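Local coordinates for activator of Hsp90 ATPase homologue 1/2-like C-terminal domain-containing protein (Enterococcus faecalis, PDB 2NN5) that is of unknown function but binds magnesium and is probably related to the activators of the Hsp90 ATPase, at residues A[90-100]-A[103-114]. Numbering follows the deposited sequence.
Sequences MPFTDYAEEKY and VTWDTGIIYFDL
Tyr100 and Tyr111 meet through contrasting first torsions: Tyr100 holds CG between its backbone N and carbonyl carbon (chi1 55°), whereas Tyr111 swings CG opposite its N (chi1 -169°). Tyr111 OH thereby comes over one face of the Tyr100 ring, 3.2 Å from Tyr100 CG and offset toward the rim, while Ala96 CB sits over the centre of the other face. The two rings are nearly parallel, planes at 24°, but slid so far apart that they hardly overlap. Next along, Lys99 O accepts an almost straight hydrogen bond from Leu114 N at 2.9 Å.

At the other end Thr104 N donates a 2.9 Å hydrogen bond to Pro91 O. Here, in one conformer of Ile109, Thr93 CG2 and Ile109 CD1 meet tip to tip at 3.6 Å, and Phe92 CD1 lies 4.0 Å from Val103 CG2, their side chains running alongside each other. In the conformer modelled here, the selenomethionine at Met90 places SE obliquely beside the Trp105 six-membered ring, 4.7 Å from its centroid, a Met-aromatic contact; Trp105 NE1 hydrogen-bonds to Asp141 OD1.

Two hairpins share the middle strand 100-105: one with 86-96, kinked by a classic beta bulge at Thr93 and Asp94, which both face Gly102, the other closed by the type II' turn Trp105-Gly108. Together they form part of the antiparallel meander of the helix-grip fold found in AHA1-like proteins.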
loop_
_atom_site.group_PDB
_atom_site.type_symbol
_atom_site.label_atom_id
_atom_site.label_comp_id
_atom_site.label_asym_id
_atom_site.label_seq_id
_atom_site.Cartn_x
_atom_site.Cartn_y
_atom_site.Cartn_z
HETATM N N MSE A 90 6.525 7.691 11.133
HETATM C CA MSE A 90 6.176 6.277 10.991
HETATM C C MSE A 90 7.472 5.459 10.956
HETATM O O MSE A 90 8.078 5.323 9.888
HETATM C CB MSE A 90 5.385 6.094 9.698
HETATM C CG MSE A 90 4.165 7.010 9.616
HETATM SE SE MSE A 90 3.349 7.059 7.853
HETATM C CE MSE A 90 1.573 7.582 8.468
ATOM N N PRO A 91 7.930 4.997 12.116
ATOM C CA PRO A 91 9.196 4.290 12.114
ATOM C C PRO A 91 9.182 2.996 11.276
ATOM O O PRO A 91 8.192 2.256 11.236
ATOM C CB PRO A 91 9.447 4.013 13.610
ATOM C CG PRO A 91 8.623 5.074 14.319
ATOM C CD PRO A 91 7.413 5.225 13.476
ATOM N N PHE A 92 10.295 2.738 10.598
ATOM C CA PHE A 92 10.479 1.448 9.923
ATOM C C PHE A 92 10.637 0.364 10.982
ATOM O O PHE A 92 11.390 0.523 11.941
ATOM C CB PHE A 92 11.722 1.419 9.060
ATOM C CG PHE A 92 11.687 2.383 7.896
ATOM C CD1 PHE A 92 10.505 3.029 7.484
ATOM C CD2 PHE A 92 12.864 2.651 7.171
ATOM C CE1 PHE A 92 10.489 3.845 6.339
ATOM C CE2 PHE A 92 12.843 3.481 6.081
ATOM C CZ PHE A 92 11.666 4.119 5.656
ATOM N N THR A 93 9.961 -0.758 10.785
ATOM C CA THR A 93 10.113 -1.884 11.680
ATOM C C THR A 93 11.013 -2.937 11.032
ATOM O O THR A 93 11.498 -3.844 11.724
ATOM C CB THR A 93 8.723 -2.507 12.014
ATOM O OG1 THR A 93 8.072 -2.877 10.778
ATOM C CG2 THR A 93 7.837 -1.477 12.780
ATOM N N ASP A 94 11.274 -2.823 9.730
ATOM C CA ASP A 94 12.239 -3.704 9.067
ATOM C C ASP A 94 12.681 -3.024 7.759
ATOM O O ASP A 94 11.916 -2.262 7.147
ATOM C CB ASP A 94 11.616 -5.046 8.752
ATOM C CG ASP A 94 12.580 -6.189 9.043
ATOM O OD1 ASP A 94 13.791 -5.933 9.325
ATOM O OD2 ASP A 94 12.111 -7.325 9.041
ATOM N N TYR A 95 13.906 -3.297 7.335
ATOM C CA TYR A 95 14.494 -2.590 6.211
ATOM C C TYR A 95 15.577 -3.446 5.576
ATOM O O TYR A 95 16.533 -3.795 6.250
ATOM C CB TYR A 95 15.120 -1.268 6.703
ATOM C CG TYR A 95 15.655 -0.406 5.587
ATOM C CD1 TYR A 95 14.876 0.605 4.999
ATOM C CD2 TYR A 95 16.979 -0.546 5.142
ATOM C CE1 TYR A 95 15.391 1.428 3.965
ATOM C CE2 TYR A 95 17.482 0.258 4.125
ATOM C CZ TYR A 95 16.697 1.249 3.563
ATOM O OH TYR A 95 17.177 2.052 2.561
ATOM N N ALA A 96 15.376 -3.830 4.311
ATOM C CA ALA A 96 16.443 -4.489 3.548
ATOM C C ALA A 96 16.448 -3.873 2.167
ATOM O O ALA A 96 15.496 -4.025 1.429
ATOM C CB ALA A 96 16.227 -5.989 3.477
ATOM N N GLU A 97 17.522 -3.140 1.853
ATOM C CA GLU A 97 17.643 -2.432 0.593
ATOM C C GLU A 97 17.210 -3.271 -0.587
ATOM O O GLU A 97 17.740 -4.377 -0.827
ATOM C CB GLU A 97 19.100 -2.011 0.406
ATOM C CG GLU A 97 19.373 -1.072 -0.738
ATOM C CD GLU A 97 20.840 -0.704 -0.795
ATOM O OE1 GLU A 97 21.269 -0.130 -1.809
ATOM O OE2 GLU A 97 21.571 -1.014 0.192
ATOM N N GLU A 98 16.253 -2.753 -1.345
ATOM C CA GLU A 98 15.752 -3.353 -2.600
ATOM C C GLU A 98 15.064 -4.703 -2.415
ATOM O O GLU A 98 14.857 -5.432 -3.398
ATOM C CB GLU A 98 16.848 -3.397 -3.711
ATOM C CG GLU A 98 17.372 -2.013 -4.014
ATOM C CD GLU A 98 18.614 -1.973 -4.897
ATOM O OE1 GLU A 98 19.356 -2.977 -4.983
ATOM O OE2 GLU A 98 18.818 -0.914 -5.536
ATOM N N LYS A 99 14.647 -5.002 -1.175
ATOM C CA LYS A 99 14.061 -6.294 -0.856
ATOM C C LYS A 99 12.747 -6.131 -0.067
ATOM O O LYS A 99 11.710 -6.643 -0.469
ATOM C CB LYS A 99 15.067 -7.126 -0.027
ATOM C CG LYS A 99 16.385 -7.584 -0.750
ATOM C CD LYS A 99 17.273 -8.433 0.185
ATOM C CE LYS A 99 18.472 -7.700 0.904
ATOM N NZ LYS A 99 19.168 -6.437 0.346
ATOM N N TYR A 100 12.826 -5.477 1.093
ATOM C CA TYR A 100 11.601 -5.331 1.905
ATOM C C TYR A 100 11.644 -4.144 2.831
ATOM O O TYR A 100 12.722 -3.631 3.145
ATOM C CB TYR A 100 11.229 -6.584 2.696
ATOM C CG TYR A 100 12.316 -7.097 3.584
ATOM C CD1 TYR A 100 13.091 -8.221 3.214
ATOM C CD2 TYR A 100 12.566 -6.513 4.818
ATOM C CE1 TYR A 100 14.116 -8.727 4.086
ATOM C CE2 TYR A 100 13.568 -7.011 5.685
ATOM C CZ TYR A 100 14.338 -8.106 5.318
ATOM O OH TYR A 100 15.331 -8.531 6.197
ATOM N N VAL A 103 6.756 -0.808 7.940
ATOM C CA VAL A 103 6.515 0.567 8.457
ATOM C C VAL A 103 5.343 0.582 9.414
ATOM O O VAL A 103 4.349 -0.103 9.181
ATOM C CB VAL A 103 6.222 1.578 7.273
ATOM C CG1 VAL A 103 6.320 3.001 7.782
ATOM C CG2 VAL A 103 7.176 1.392 6.111
ATOM N N THR A 104 5.504 1.323 10.494
ATOM C CA THR A 104 4.363 1.458 11.391
ATOM C C THR A 104 3.274 2.263 10.690
ATOM O O THR A 104 3.488 3.170 9.911
ATOM C CB THR A 104 4.732 1.849 12.850
ATOM O OG1 THR A 104 4.006 2.967 13.363
ATOM C CG2 THR A 104 6.211 1.872 13.092
ATOM N N TRP A 105 2.042 1.824 10.921
ATOM C CA TRP A 105 0.914 2.459 10.265
ATOM C C TRP A 105 -0.292 2.466 11.208
ATOM O O TRP A 105 -0.831 1.402 11.515
ATOM C CB TRP A 105 0.557 1.732 8.984
ATOM C CG TRP A 105 -0.506 2.433 8.225
ATOM C CD1 TRP A 105 -1.816 2.055 8.105
ATOM C CD2 TRP A 105 -0.341 3.607 7.456
ATOM N NE1 TRP A 105 -2.499 2.979 7.332
ATOM C CE2 TRP A 105 -1.601 3.935 6.903
ATOM C CE3 TRP A 105 0.773 4.403 7.144
ATOM C CZ2 TRP A 105 -1.781 5.048 6.055
ATOM C CZ3 TRP A 105 0.597 5.497 6.301
ATOM C CH2 TRP A 105 -0.681 5.829 5.782
ATOM N N ASP A 106 -0.679 3.651 11.684
ATOM C CA ASP A 106 -1.813 3.741 12.638
ATOM C C ASP A 106 -1.311 2.857 13.826
ATOM O O ASP A 106 -0.140 2.962 14.284
ATOM C CB ASP A 106 -3.120 3.219 11.950
ATOM C CG ASP A 106 -4.435 3.702 12.606
ATOM O OD1 ASP A 106 -4.698 3.314 13.762
ATOM O OD2 ASP A 106 -5.252 4.392 11.905
ATOM N N THR A 107 -2.157 1.966 14.343
ATOM C CA THR A 107 -1.735 1.103 15.459
ATOM C C THR A 107 -1.200 -0.252 14.964
ATOM O O THR A 107 -0.925 -1.146 15.759
ATOM C CB THR A 107 -2.928 0.831 16.401
ATOM O OG1 THR A 107 -3.934 0.141 15.652
ATOM C CG2 THR A 107 -3.496 2.154 17.053
ATOM N N GLY A 108 -1.060 -0.409 13.640
ATOM C CA GLY A 108 -0.541 -1.656 13.060
ATOM C C GLY A 108 0.703 -1.431 12.214
ATOM O O GLY A 108 1.520 -0.565 12.515
ATOM N N ILE A 109 0.824 -2.256 11.167
ATOM C CA ILE A 109 2.038 -2.343 10.333
ATOM C C ILE A 109 1.661 -2.547 8.901
ATOM O O ILE A 109 0.703 -3.248 8.601
ATOM C CB ILE A 109 2.859 -3.607 10.710
ATOM C CG1 ILE A 109 3.206 -3.524 12.188
ATOM C CG2 ILE A 109 4.085 -3.853 9.714
ATOM C CD1 ILE A 109 4.413 -2.613 12.451
ATOM N N ILE A 110 2.402 -1.905 8.001
ATOM C CA ILE A 110 2.363 -2.239 6.557
ATOM C C ILE A 110 3.710 -2.813 6.167
ATOM O O ILE A 110 4.775 -2.468 6.765
ATOM C CB ILE A 110 2.067 -1.001 5.705
ATOM C CG1 ILE A 110 3.125 0.092 5.919
ATOM C CG2 ILE A 110 0.603 -0.496 5.983
ATOM C CD1 ILE A 110 2.780 1.378 5.102
ATOM N N TYR A 111 3.705 -3.691 5.163
ATOM C CA TYR A 111 4.935 -4.428 4.779
ATOM C C TYR A 111 4.953 -4.577 3.272
ATOM O O TYR A 111 3.957 -5.023 2.682
ATOM C CB TYR A 111 4.976 -5.782 5.501
ATOM C CG TYR A 111 6.289 -6.479 5.397
ATOM C CD1 TYR A 111 7.303 -6.153 6.290
ATOM C CD2 TYR A 111 6.501 -7.476 4.450
ATOM C CE1 TYR A 111 8.561 -6.818 6.212
ATOM C CE2 TYR A 111 7.705 -8.147 4.381
ATOM C CZ TYR A 111 8.734 -7.801 5.242
ATOM O OH TYR A 111 9.905 -8.554 5.138
ATOM N N PHE A 112 6.080 -4.165 2.667
ATOM C CA PHE A 112 6.306 -4.255 1.218
ATOM C C PHE A 112 7.397 -5.295 0.992
ATOM O O PHE A 112 8.482 -5.179 1.530
ATOM C CB PHE A 112 6.766 -2.906 0.656
ATOM C CG PHE A 112 5.806 -1.779 0.936
ATOM C CD1 PHE A 112 4.826 -1.397 -0.017
ATOM C CD2 PHE A 112 5.871 -1.052 2.148
ATOM C CE1 PHE A 112 3.946 -0.324 0.258
ATOM C CE2 PHE A 112 4.945 -0.002 2.427
ATOM C CZ PHE A 112 3.988 0.343 1.466
ATOM N N ASP A 113 7.105 -6.276 0.156
ATOM C CA ASP A 113 8.054 -7.339 -0.192
ATOM C C ASP A 113 8.214 -7.356 -1.712
ATOM O O ASP A 113 7.243 -7.570 -2.456
ATOM C CB ASP A 113 7.429 -8.656 0.271
ATOM C CG ASP A 113 8.389 -9.788 0.289
ATOM O OD1 ASP A 113 9.556 -9.602 -0.100
ATOM O OD2 ASP A 113 7.950 -10.879 0.771
ATOM N N LEU A 114 9.421 -7.043 -2.165
ATOM C CA LEU A 114 9.665 -6.915 -3.595
ATOM C C LEU A 114 10.185 -8.262 -4.110
ATOM O O LEU A 114 11.305 -8.606 -3.840
ATOM C CB LEU A 114 10.680 -5.776 -3.840
ATOM C CG LEU A 114 10.174 -4.336 -3.634
ATOM C CD1 LEU A 114 9.888 -3.949 -2.162
ATOM C CD2 LEU A 114 11.152 -3.305 -4.240
HETATM O O HOH W 1 10.990 -9.199 7.233
HETATM O O HOH W 2 13.843 -7.775 -4.472
HETATM O O HOH W 3 12.067 -9.501 -0.898
#